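Local coordinates for protein intracellular protease/amidase (Salmonella enterica subsp. enterica serovar Typhimurium, PDB 4K2H) that belongs to the DJ-1/PfpI superfamily, may have peptidase activity although its true role is unsettled, and binds zinc ions between the two subunits of its dimer, at residues N149-K154 with S167-G172; L24-R29 with D161-L166; R94-G99 with K120-V125; E17-V22 with C103-A108. The protein carries 1 engineered substitution. All coordinates share one frame; numbering follows the deposited sequence.

Contact 1 of 4, residues N149-K154 with S167-G172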
loop_
_atom_site.group_PDB
_atom_site.type_symbol
_atom_site.label_atom_id
_atom_site.label_comp_id
_atom_site.label_asym_id
_atom_site.label_seq_id
_atom_site.Cartn_x
_atom_site.Cartn_y
_atom_site.Cartn_z
ATOM N N ASN A 149 20.238 -7.931 -13.295
ATOM C CA ASN A 149 19.561 -6.678 -12.985
ATOM C C ASN A 149 17.996 -6.809 -12.980
ATOM O O ASN A 149 17.276 -5.815 -12.968
ATOM C CB ASN A 149 20.029 -5.591 -13.954
ATOM C CG ASN A 149 19.682 -5.912 -15.411
ATOM O OD1 ASN A 149 19.826 -7.066 -15.847
ATOM N ND2 ASN A 149 19.209 -4.902 -16.168
ATOM N N LEU A 150 17.506 -8.048 -12.981
ATOM C CA LEU A 150 16.072 -8.325 -12.943
ATOM C C LEU A 150 15.720 -8.817 -11.558
ATOM O O LEU A 150 16.239 -9.868 -11.115
ATOM C CB LEU A 150 15.736 -9.392 -13.977
ATOM C CG LEU A 150 14.247 -9.699 -14.125
ATOM C CD1 LEU A 150 13.417 -8.512 -14.639
ATOM C CD2 LEU A 150 14.147 -10.886 -15.057
ATOM N N ILE A 151 14.919 -8.025 -10.852
ATOM C CA ILE A 151 14.417 -8.358 -9.526
ATOM C C ILE A 151 12.886 -8.421 -9.618
ATOM O O ILE A 151 12.222 -7.394 -9.829
ATOM C CB ILE A 151 14.840 -7.284 -8.486
ATOM C CG1 ILE A 151 16.362 -7.161 -8.447
ATOM C CG2 ILE A 151 14.300 -7.601 -7.093
ATOM C CD1 ILE A 151 16.906 -6.329 -7.303
ATOM N N SER A 152 12.330 -9.614 -9.474
ATOM C CA SER A 152 10.887 -9.812 -9.607
ATOM C C SER A 152 10.266 -10.205 -8.290
ATOM O O SER A 152 10.922 -10.752 -7.416
ATOM C CB SER A 152 10.579 -10.857 -10.694
ATOM O OG SER A 152 11.293 -12.070 -10.473
ATOM N N GLY A 153 8.983 -9.908 -8.152
ATOM C CA GLY A 153 8.235 -10.090 -6.914
ATOM C C GLY A 153 7.028 -10.905 -7.296
ATOM O O GLY A 153 6.466 -10.698 -8.348
ATOM N N LYS A 154 6.646 -11.866 -6.472
ATOM C CA LYS A 154 5.615 -12.811 -6.866
ATOM C C LYS A 154 4.207 -12.243 -6.825
ATOM O O LYS A 154 3.384 -12.531 -7.707
ATOM C CB LYS A 154 5.694 -14.080 -5.997
ATOM C CG LYS A 154 4.580 -15.074 -6.288
ATOM C CD LYS A 154 4.888 -16.452 -5.708
ATOM C CE LYS A 154 3.644 -17.321 -5.792
ATOM N NZ LYS A 154 3.856 -18.674 -5.235
ATOM N N SER A 167 15.563 -2.394 -2.168
ATOM C CA SER A 167 16.229 -1.303 -1.463
ATOM C C SER A 167 17.666 -1.672 -1.088
ATOM O O SER A 167 18.592 -0.875 -1.226
ATOM C CB SER A 167 15.485 -0.951 -0.182
ATOM O OG SER A 167 14.190 -0.439 -0.441
ATOM N N ALA A 168 17.826 -2.889 -0.585
ATOM C CA ALA A 168 19.103 -3.355 -0.118
ATOM C C ALA A 168 20.064 -3.403 -1.293
ATOM O O ALA A 168 21.207 -2.978 -1.195
ATOM C CB ALA A 168 18.949 -4.727 0.501
ATOM N N ARG A 169 19.589 -3.906 -2.420
ATOM C CA ARG A 169 20.382 -3.892 -3.635
ATOM C C ARG A 169 20.779 -2.458 -4.080
ATOM O O ARG A 169 21.943 -2.203 -4.424
ATOM C CB ARG A 169 19.607 -4.586 -4.721
ATOM C CG ARG A 169 20.346 -4.645 -6.029
ATOM C CD ARG A 169 21.452 -5.687 -6.047
ATOM N NE ARG A 169 21.598 -6.027 -7.455
ATOM C CZ ARG A 169 20.981 -7.032 -8.068
ATOM N NH1 ARG A 169 21.164 -7.196 -9.367
ATOM N NH2 ARG A 169 20.223 -7.892 -7.392
ATOM N N LEU A 170 19.828 -1.529 -4.074
ATOM C CA LEU A 170 20.137 -0.120 -4.382
ATOM C C LEU A 170 21.134 0.520 -3.412
ATOM O O LEU A 170 21.973 1.331 -3.825
ATOM C CB LEU A 170 18.878 0.738 -4.397
ATOM C CG LEU A 170 17.922 0.535 -5.579
ATOM C CD1 LEU A 170 16.574 1.135 -5.253
ATOM C CD2 LEU A 170 18.479 1.137 -6.859
ATOM N N LEU A 171 21.022 0.173 -2.130
ATOM C CA LEU A 171 21.877 0.770 -1.106
ATOM C C LEU A 171 23.220 0.045 -0.971
ATOM O O LEU A 171 24.145 0.598 -0.415
ATOM C CB LEU A 171 21.170 0.805 0.251
ATOM C CG LEU A 171 19.973 1.759 0.382
ATOM C CD1 LEU A 171 19.470 1.791 1.814
ATOM C CD2 LEU A 171 20.338 3.173 -0.056
ATOM N N GLY A 172 23.297 -1.194 -1.459
ATOM C CA GLY A 172 24.492 -2.035 -1.334
ATOM C C GLY A 172 24.822 -2.344 0.113
ATOM O O GLY A 172 25.980 -2.432 0.467
#
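Ile151 and Arg169 carry this small contact between strand 150-153 and the last turn of helix 159-171, their side chains passing each other at a slant. The CD1 methyl of Ile151 is the part that touches: it lies 3.7 Å from Arg169 NH2 and 4.0 Å from Arg169 CG, with Arg169 CB only slightly farther. Arg169 leaves the helix with CG anti to the backbone N (chi1 -179°) and then bends at chi2 (76°), which curls the chain around that methyl instead of letting it run straight past. The Ile151 branch reaches across through CG1, itself 4.1 Å from Arg169 NH2. Beyond the methyl, Arg169 NH1 comes alongside the backbone of Asn149, 4.0 Å from its CA. The guanidinium is held from outside the two segments, NH1 by Gly148 O and NH2 by a salt bridge to Glu146. The amide of Asn149 is turned from the helix, and its ND2 is bonded to Lys100 O. Strand 150-153 pairs with 144-147 as a hairpin and also hydrogen-bonds to Ile102 and Pro104 of strand 101-104; Leu170 of the helix rests on Leu101, and Ala168 packs on Asp174 and Val177 of helix 174-183.

Contact 2 of 4, residues L24-R29 with D161-L166; sequences LDILRR and DFALTL. With ZN (zinc ion), chain P.
This is an apolar helix-to-helix contact, Ile26 and Leu27 against Ala163, Leu164 and Leu166, buried where helices 17-29 and 159-171 run side by side. Their axes here approach to 9.1 Å and are inclined by 33°, with the N-to-C directions roughly alike. Ile26 and Ala163 sit where the two backbones come nearest; Ala163 CB meets Ile26 CB at 3.8 Å and is equally near to Ile26 CG1. Ile26 has CG2 anti to the backbone N (chi1 -65°), which brings it to 3.6 Å from Leu164 CD2, the two side chains crossing at about a right angle. Further along, Leu27 CD2 and Leu166 CD2 touch methyl to methyl, 4.2 Å apart. Ser167 continues the seam against both Ile26 and Leu27.

Away from this seam, Leu24 packs on Ile51 of the second subunit. Arg29 NE gives Asp25 OD2 a nearly straight salt-bridge bond, 2.8 Å and 169°, in the guanidinium plane but well out of the carboxylate plane; with the zinc bond of Asp25 OD1 (2.1 Å) it restrains the carboxylate. Glu16, Glu17 and His49 of the second subunit complete that metal site. This is the alpha/beta sandwich of the DJ-1/PfpI family, with helices on both faces of the central sheet and this pair side by side on one; helix 17-29 also supplies a zinc ligand across the dimer interface.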
loop_
_atom_site.group_PDB
_atom_site.type_symbol
_atom_site.label_atom_id
_atom_site.label_comp_id
_atom_site.label_asym_id
_atom_site.label_seq_id
_atom_site.Cartn_x
_atom_site.Cartn_y
_atom_site.Cartn_z
ATOM N N LEU A 24 6.860 2.094 -2.904
ATOM C CA LEU A 24 7.205 3.485 -2.832
ATOM C C LEU A 24 7.425 3.932 -1.382
ATOM O O LEU A 24 8.359 4.663 -1.069
ATOM C CB LEU A 24 6.089 4.276 -3.504
ATOM C CG LEU A 24 6.331 5.746 -3.540
ATOM C CD1 LEU A 24 5.723 6.275 -4.829
ATOM C CD2 LEU A 24 5.773 6.388 -2.272
ATOM N N ASP A 25 6.552 3.510 -0.495
ATOM C CA ASP A 25 6.699 3.855 0.921
ATOM C C ASP A 25 8.052 3.346 1.472
ATOM O O ASP A 25 8.788 4.071 2.150
ATOM C CB ASP A 25 5.501 3.297 1.710
ATOM C CG ASP A 25 5.736 3.221 3.182
ATOM O OD1 ASP A 25 5.166 4.065 3.878
ATOM O OD2 ASP A 25 6.440 2.297 3.696
ATOM N N ILE A 26 8.377 2.099 1.186
ATOM C CA ILE A 26 9.630 1.523 1.731
ATOM C C ILE A 26 10.832 2.319 1.215
ATOM O O ILE A 26 11.664 2.795 2.003
ATOM C CB ILE A 26 9.772 0.039 1.353
ATOM C CG1 ILE A 26 8.658 -0.782 2.012
ATOM C CG2 ILE A 26 11.146 -0.512 1.734
ATOM C CD1 ILE A 26 8.657 -0.727 3.520
ATOM N N LEU A 27 10.889 2.502 -0.102
ATOM C CA LEU A 27 11.962 3.243 -0.732
ATOM C C LEU A 27 12.105 4.638 -0.132
ATOM O O LEU A 27 13.231 5.068 0.179
ATOM C CB LEU A 27 11.767 3.332 -2.245
ATOM C CG LEU A 27 11.839 2.028 -3.072
ATOM C CD1 LEU A 27 11.330 2.258 -4.494
ATOM C CD2 LEU A 27 13.252 1.487 -3.136
ATOM N N ARG A 28 10.990 5.338 0.037
ATOM C CA ARG A 28 11.037 6.702 0.539
ATOM C C ARG A 28 11.359 6.751 2.036
ATOM O O ARG A 28 11.920 7.736 2.495
ATOM C CB ARG A 28 9.743 7.505 0.200
ATOM C CG ARG A 28 9.807 8.200 -1.158
ATOM C CD ARG A 28 8.504 8.901 -1.594
ATOM N NE ARG A 28 8.570 9.432 -2.971
ATOM C CZ ARG A 28 7.536 9.801 -3.736
ATOM N NH1 ARG A 28 6.264 9.717 -3.326
ATOM N NH2 ARG A 28 7.773 10.231 -4.970
ATOM N N ARG A 29 11.047 5.703 2.798
ATOM C CA ARG A 29 11.476 5.663 4.210
ATOM C C ARG A 29 12.993 5.637 4.299
ATOM O O ARG A 29 13.569 6.214 5.213
ATOM C CB ARG A 29 10.940 4.448 4.946
ATOM C CG ARG A 29 9.558 4.627 5.526
ATOM C CD ARG A 29 8.986 3.306 5.939
ATOM N NE ARG A 29 7.542 3.374 5.983
ATOM C CZ ARG A 29 6.844 3.848 7.002
ATOM N NH1 ARG A 29 7.450 4.276 8.091
ATOM N NH2 ARG A 29 5.511 3.884 6.918
ATOM N N ASP A 161 8.949 -7.966 1.115
ATOM C CA ASP A 161 10.192 -8.652 0.793
ATOM C C ASP A 161 10.781 -8.084 -0.500
ATOM O O ASP A 161 11.995 -7.810 -0.572
ATOM C CB ASP A 161 9.974 -10.165 0.681
ATOM C CG ASP A 161 11.282 -10.941 0.699
ATOM O OD1 ASP A 161 12.343 -10.290 0.787
ATOM O OD2 ASP A 161 11.249 -12.194 0.624
ATOM N N PHE A 162 9.926 -7.888 -1.498
ATOM C CA PHE A 162 10.319 -7.315 -2.790
ATOM C C PHE A 162 10.930 -5.933 -2.625
ATOM O O PHE A 162 12.016 -5.654 -3.163
ATOM C CB PHE A 162 9.098 -7.297 -3.722
ATOM C CG PHE A 162 9.267 -6.453 -4.967
ATOM C CD1 PHE A 162 9.869 -6.979 -6.112
ATOM C CD2 PHE A 162 8.783 -5.149 -5.004
ATOM C CE1 PHE A 162 10.003 -6.207 -7.263
ATOM C CE2 PHE A 162 8.902 -4.383 -6.153
ATOM C CZ PHE A 162 9.537 -4.912 -7.278
ATOM N N ALA A 163 10.230 -5.077 -1.886
ATOM C CA ALA A 163 10.673 -3.707 -1.655
ATOM C C ALA A 163 11.976 -3.636 -0.842
ATOM O O ALA A 163 12.885 -2.871 -1.170
ATOM C CB ALA A 163 9.573 -2.908 -0.958
ATOM N N LEU A 164 12.065 -4.431 0.230
ATOM C CA LEU A 164 13.283 -4.418 1.057
ATOM C C LEU A 164 14.468 -4.950 0.248
ATOM O O LEU A 164 15.529 -4.356 0.253
ATOM C CB LEU A 164 13.065 -5.161 2.367
ATOM C CG LEU A 164 11.977 -4.515 3.239
ATOM C CD1 LEU A 164 11.519 -5.485 4.307
ATOM C CD2 LEU A 164 12.374 -3.187 3.883
ATOM N N THR A 165 14.258 -6.011 -0.515
ATOM C CA THR A 165 15.322 -6.566 -1.357
ATOM C C THR A 165 15.804 -5.591 -2.409
ATOM O O THR A 165 17.019 -5.383 -2.578
ATOM C CB THR A 165 14.871 -7.861 -2.035
ATOM O OG1 THR A 165 14.506 -8.759 -1.008
ATOM C CG2 THR A 165 15.994 -8.499 -2.844
ATOM N N LEU A 166 14.862 -4.974 -3.104
ATOM C CA LEU A 166 15.208 -3.926 -4.043
ATOM C C LEU A 166 16.028 -2.848 -3.339
ATOM O O LEU A 166 17.061 -2.424 -3.859
ATOM C CB LEU A 166 13.944 -3.316 -4.663
ATOM C CG LEU A 166 14.132 -2.030 -5.475
ATOM C CD1 LEU A 166 15.138 -2.215 -6.602
ATOM C CD2 LEU A 166 12.797 -1.566 -6.036
HETATM ZN ZN ZN P . 4.283 5.920 3.439
#

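Contact 3 of 4, residues R94-G99 with K120-V125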
loop_
_atom_site.group_PDB
_atom_site.type_symbol
_atom_site.label_atom_id
_atom_site.label_comp_id
_atom_site.label_asym_id
_atom_site.label_seq_id
_atom_site.Cartn_x
_atom_site.Cartn_y
_atom_site.Cartn_z
ATOM N N ARG A 94 15.873 0.411 -22.688
ATOM C CA ARG A 94 17.026 1.249 -22.514
ATOM C C ARG A 94 17.675 1.041 -21.143
ATOM O O ARG A 94 18.896 0.910 -21.036
ATOM C CB ARG A 94 16.607 2.703 -22.714
ATOM C CG ARG A 94 17.711 3.726 -22.519
ATOM C CD ARG A 94 17.261 5.105 -22.993
ATOM N NE ARG A 94 16.044 5.575 -22.326
ATOM C CZ ARG A 94 16.004 6.177 -21.143
ATOM N NH1 ARG A 94 14.831 6.583 -20.646
ATOM N NH2 ARG A 94 17.111 6.394 -20.446
ATOM N N HIS A 95 16.860 1.044 -20.095
ATOM C CA HIS A 95 17.360 0.824 -18.751
ATOM C C HIS A 95 17.956 -0.572 -18.634
ATOM O O HIS A 95 18.983 -0.761 -17.982
ATOM C CB HIS A 95 16.264 1.024 -17.688
ATOM C CG HIS A 95 15.960 2.457 -17.400
ATOM N ND1 HIS A 95 15.222 3.235 -18.255
ATOM C CD2 HIS A 95 16.323 3.267 -16.384
ATOM C CE1 HIS A 95 15.123 4.463 -17.776
ATOM N NE2 HIS A 95 15.793 4.508 -16.643
ATOM N N ASP A 96 17.313 -1.546 -19.250
ATOM C CA ASP A 96 17.790 -2.895 -19.172
ATOM C C ASP A 96 19.187 -2.971 -19.803
ATOM O O ASP A 96 20.100 -3.540 -19.204
ATOM C CB ASP A 96 16.827 -3.861 -19.846
ATOM C CG ASP A 96 16.975 -5.283 -19.345
ATOM O OD1 ASP A 96 17.895 -5.592 -18.538
ATOM O OD2 ASP A 96 16.145 -6.104 -19.766
ATOM N N ALA A 97 19.359 -2.345 -20.959
ATOM C CA ALA A 97 20.608 -2.473 -21.710
ATOM C C ALA A 97 21.743 -1.717 -21.008
ATOM O O ALA A 97 22.911 -2.012 -21.238
ATOM C CB ALA A 97 20.427 -1.963 -23.135
ATOM N N ALA A 98 21.395 -0.745 -20.156
ATOM C CA ALA A 98 22.386 -0.026 -19.361
ATOM C C ALA A 98 22.649 -0.696 -18.011
ATOM O O ALA A 98 23.233 -0.096 -17.147
ATOM C CB ALA A 98 21.941 1.412 -19.159
ATOM N N GLY A 99 22.187 -1.928 -17.821
ATOM C CA GLY A 99 22.351 -2.648 -16.558
ATOM C C GLY A 99 21.539 -2.128 -15.367
ATOM O O GLY A 99 21.805 -2.525 -14.236
ATOM N N LYS A 120 15.004 -12.470 -21.662
ATOM C CA LYS A 120 16.398 -12.784 -22.019
ATOM C C LYS A 120 16.857 -14.056 -21.351
ATOM O O LYS A 120 17.986 -14.141 -20.887
ATOM C CB LYS A 120 17.366 -11.639 -21.652
ATOM C CG LYS A 120 17.275 -10.446 -22.589
ATOM C CD LYS A 120 18.313 -9.382 -22.271
ATOM C CE LYS A 120 17.953 -8.625 -21.009
ATOM N NZ LYS A 120 19.068 -7.780 -20.508
ATOM N N GLY A 121 15.965 -15.036 -21.297
ATOM C CA GLY A 121 16.236 -16.296 -20.610
ATOM C C GLY A 121 16.317 -16.185 -19.091
ATOM O O GLY A 121 16.612 -17.163 -18.432
ATOM N N ARG A 122 16.044 -15.018 -18.504
ATOM C CA ARG A 122 16.331 -14.868 -17.077
ATOM C C ARG A 122 15.328 -15.554 -16.181
ATOM O O ARG A 122 14.190 -15.828 -16.587
ATOM C CB ARG A 122 16.483 -13.409 -16.686
ATOM C CG ARG A 122 17.810 -12.801 -17.132
ATOM C CD ARG A 122 17.785 -11.294 -16.949
ATOM N NE ARG A 122 16.736 -10.680 -17.786
ATOM C CZ ARG A 122 16.629 -9.379 -18.017
ATOM N NH1 ARG A 122 17.505 -8.527 -17.509
ATOM N NH2 ARG A 122 15.660 -8.925 -18.794
ATOM N N ARG A 123 15.782 -15.865 -14.964
ATOM C CA ARG A 123 14.908 -16.390 -13.921
ATOM C C ARG A 123 14.022 -15.268 -13.380
ATOM O O ARG A 123 14.487 -14.157 -13.182
ATOM C CB ARG A 123 15.721 -17.020 -12.791
ATOM C CG ARG A 123 16.412 -18.324 -13.207
ATOM C CD ARG A 123 17.287 -18.859 -12.089
ATOM N NE ARG A 123 18.411 -17.951 -11.864
ATOM C CZ ARG A 123 18.563 -17.145 -10.813
ATOM N NH1 ARG A 123 19.638 -16.354 -10.752
ATOM N NH2 ARG A 123 17.668 -17.116 -9.821
ATOM N N TYR A 124 12.747 -15.582 -13.141
ATOM C CA TYR A 124 11.757 -14.590 -12.748
ATOM C C TYR A 124 10.596 -15.317 -12.082
ATOM O O TYR A 124 10.455 -16.540 -12.212
ATOM C CB TYR A 124 11.255 -13.812 -13.985
ATOM C CG TYR A 124 10.293 -14.626 -14.810
ATOM C CD1 TYR A 124 8.920 -14.495 -14.613
ATOM C CD2 TYR A 124 10.753 -15.602 -15.721
ATOM C CE1 TYR A 124 8.012 -15.266 -15.305
ATOM C CE2 TYR A 124 9.851 -16.382 -16.437
ATOM C CZ TYR A 124 8.470 -16.202 -16.221
ATOM O OH TYR A 124 7.514 -16.932 -16.903
ATOM N N VAL A 125 9.781 -14.552 -11.363
ATOM C CA VAL A 125 8.520 -15.018 -10.822
ATOM C C VAL A 125 7.426 -14.045 -11.234
ATOM O O VAL A 125 7.682 -12.895 -11.562
ATOM C CB VAL A 125 8.562 -15.156 -9.286
ATOM C CG1 VAL A 125 8.666 -13.808 -8.584
ATOM C CG2 VAL A 125 7.357 -15.930 -8.767
#
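Asp96 is gripped end-on by the guanidinium of Arg122, the two side chains coming from opposite directions. Arg122 NH1 bonds to Asp96 OD1 at 3.1 Å, and Arg122 NH2 to Asp96 OD2 at 3.0 Å. Both oxygens use their syn lone pairs, and the N-H...O angles of 158° and 155° are fairly straight. Carboxylate and guanidinium planes are only 6° apart, a flat two-pronged salt bridge at the edge of the arginine.

A second cation makes this a network. Lys120, bent at its third torsion, brings NZ to 3.2 Å from Asp96 OD1, a salt bridge whose hydrogen bond is weak. Its CE lies over one face of the Arg122 guanidinium, toward the rim. Two positive groups would probably favour the ionised carboxylate. OD1 also accepts from Asn149 ND2.

The acid sits at the C-terminal end of helix 86-97, which closes in a Schellman motif: Gly99, with positive phi, gives its N to Asp96 O at 3.0 Å, and Lys100 N reaches back to His95 O. The two cations belong to the loop leading into strand 123-124, which pairs in parallel with strand 138-139.

On the basic side, the side-chain NE of Arg122 donates to Leu119 O, and the backbone of Arg122 is hydrogen-bonded to Val138. The Arg122 side chain packs on Asn149, Leu150 and Asp147.

Contact 4 of 4, residues E17-V22 with C103-A108. Engineered in segment 103-108: Ala106 (natural residue Cys). With ZN (zinc ion), chain O.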
loop_
_atom_site.group_PDB
_atom_site.type_symbol
_atom_site.label_atom_id
_atom_site.label_comp_id
_atom_site.label_asym_id
_atom_site.label_seq_id
_atom_site.Cartn_x
_atom_site.Cartn_y
_atom_site.Cartn_z
ATOM N N GLU A 17 -2.404 -0.660 -6.875
ATOM C CA GLU A 17 -1.952 0.397 -5.993
ATOM C C GLU A 17 -1.222 -0.096 -4.769
ATOM O O GLU A 17 -0.297 0.549 -4.302
ATOM C CB GLU A 17 -3.083 1.332 -5.607
ATOM C CG GLU A 17 -4.180 0.791 -4.687
ATOM C CD GLU A 17 -4.958 -0.372 -5.244
ATOM O OE1 GLU A 17 -5.416 -0.268 -6.391
ATOM O OE2 GLU A 17 -5.080 -1.405 -4.515
ATOM N N ALA A 18 -1.644 -1.228 -4.235
ATOM C CA ALA A 18 -1.025 -1.728 -3.020
ATOM C C ALA A 18 0.442 -2.121 -3.301
ATOM O O ALA A 18 1.346 -1.779 -2.529
ATOM C CB ALA A 18 -1.837 -2.883 -2.459
ATOM N N GLU A 19 0.674 -2.736 -4.458
ATOM C CA GLU A 19 2.019 -3.170 -4.849
ATOM C C GLU A 19 2.946 -1.982 -5.008
ATOM O O GLU A 19 4.037 -1.966 -4.444
ATOM C CB GLU A 19 1.981 -3.939 -6.171
ATOM C CG GLU A 19 1.260 -5.259 -6.104
ATOM C CD GLU A 19 1.025 -5.861 -7.482
ATOM O OE1 GLU A 19 1.559 -5.358 -8.493
ATOM O OE2 GLU A 19 0.255 -6.819 -7.560
ATOM N N ALA A 20 2.495 -1.013 -5.812
ATOM C CA ALA A 20 3.192 0.216 -6.044
ATOM C C ALA A 20 3.372 1.070 -4.799
ATOM O O ALA A 20 4.456 1.620 -4.563
ATOM C CB ALA A 20 2.460 1.037 -7.103
ATOM N N ILE A 21 2.312 1.247 -4.023
ATOM C CA ILE A 21 2.425 2.152 -2.874
ATOM C C ILE A 21 3.311 1.605 -1.748
ATOM O O ILE A 21 4.050 2.389 -1.149
ATOM C CB ILE A 21 1.054 2.587 -2.306
ATOM C CG1 ILE A 21 0.323 3.563 -3.241
ATOM C CG2 ILE A 21 1.211 3.226 -0.944
ATOM C CD1 ILE A 21 1.112 4.040 -4.452
ATOM N N VAL A 22 3.249 0.299 -1.455
ATOM C CA VAL A 22 4.122 -0.256 -0.403
ATOM C C VAL A 22 5.576 -0.092 -0.856
ATOM O O VAL A 22 6.412 0.351 -0.072
ATOM C CB VAL A 22 3.784 -1.708 -0.013
ATOM C CG1 VAL A 22 4.781 -2.270 1.006
ATOM C CG2 VAL A 22 2.403 -1.797 0.602
ATOM N N CYS A 103 12.331 -4.158 -12.203
ATOM C CA CYS A 103 11.713 -4.717 -11.026
ATOM C C CYS A 103 10.208 -4.844 -11.189
ATOM O O CYS A 103 9.437 -3.996 -10.680
ATOM C CB CYS A 103 12.014 -3.847 -9.834
ATOM S SG CYS A 103 13.735 -3.380 -9.669
ATOM N N PRO A 104 9.788 -5.922 -11.869
ATOM C CA PRO A 104 8.393 -6.270 -11.986
ATOM C C PRO A 104 7.855 -7.030 -10.812
ATOM O O PRO A 104 8.556 -7.864 -10.198
ATOM C CB PRO A 104 8.368 -7.171 -13.214
ATOM C CG PRO A 104 9.671 -7.886 -13.131
ATOM C CD PRO A 104 10.623 -6.780 -12.724
ATOM N N ILE A 105 6.588 -6.756 -10.510
ATOM C CA ILE A 105 5.885 -7.502 -9.516
ATOM C C ILE A 105 4.586 -8.079 -10.046
ATOM O O ILE A 105 3.888 -7.483 -10.900
ATOM C CB ILE A 105 5.677 -6.664 -8.241
ATOM C CG1 ILE A 105 4.720 -7.376 -7.280
ATOM C CG2 ILE A 105 5.135 -5.288 -8.531
ATOM C CD1 ILE A 105 5.161 -7.285 -5.834
ATOM N N ALA A 106 4.267 -9.266 -9.544
ATOM C CA ALA A 106 2.959 -9.904 -9.787
ATOM C C ALA A 106 2.783 -10.218 -11.278
ATOM O O ALA A 106 3.623 -10.902 -11.828
ATOM C CB ALA A 106 1.816 -9.056 -9.231
ATOM N N SER A 107 1.727 -9.748 -11.942
ATOM C CA SER A 107 1.541 -10.092 -13.356
ATOM C C SER A 107 2.594 -9.515 -14.318
ATOM O O SER A 107 2.717 -10.006 -15.437
ATOM C CB SER A 107 0.118 -9.738 -13.840
ATOM O OG SER A 107 -0.049 -8.344 -14.038
ATOM N N ALA A 108 3.360 -8.507 -13.887
ATOM C CA ALA A 108 4.119 -7.635 -14.793
ATOM C C ALA A 108 5.303 -8.308 -15.496
ATOM O O ALA A 108 5.632 -7.953 -16.623
ATOM C CB ALA A 108 4.607 -6.403 -14.047
HETATM ZN ZN ZN O . -5.376 -3.066 -5.086
#
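Glu19, in the first turn of helix 17-29, sets its carboxylate against Ile105 and Ala106, in the nucleophile elbow, the sharp strand-turn-helix bend after strand 101-104. In DJ-1 relatives this elbow carries the reactive cysteine; here Ala106 is an engineered replacement for the natural Cys, and its backbone has phi 64° and psi -124°, as in such elbows.

The direct touches are van der Waals in kind. Glu19 OE2 lies 3.2 Å from Ala106 CB, while Glu19 OE1 rests against Ile105 CG2 at 3.6 Å. An extended chain beyond CG (chi2 169°) carries the carboxylate this far, and the Ile105 side chain crosses it at an angle.

Among polar links, the acid has a partner outside both segments: OE1 accepts from Gly74 N. Glu17, two residues before, faces elsewhere, its OE2 binding zinc together with Glu16 and His49 of the same chain and Asp25 of the second subunit. Its OE1 is bonded to Ser47 OG.

Backbone bonds hold the elbow from beside and within. Ala106 is paired with Gly153 of strand 150-153, and the type II' turn from Ile105 to Ala108 is closed by Ala108 N donating to Ile105 O at 3.2 Å.

Overall arrangement
From the N terminus, helix 17-29 enters two contacts. Its first turns meet 103-108 in contact 4, closing a loop that holds most of the central strands; its last turns pack on helix 159-171 in contact 2, which closes the longest loop. Contact 3 joins helix 86-97 to 120-125 over a short loop; it nests inside contact 2 and crosses contact 4. Contact 1 closes the shortest, from 149-154 to 167-172, after contacts 3 and 4 and crossing contact 2, whose helix 159-171 it shares. Segment 149-154 lies beside 103-108 of contact 4 and also meets 94-99 of contact 3 and helix 159-171, where Phe162 of contact 2 packs on Gly153.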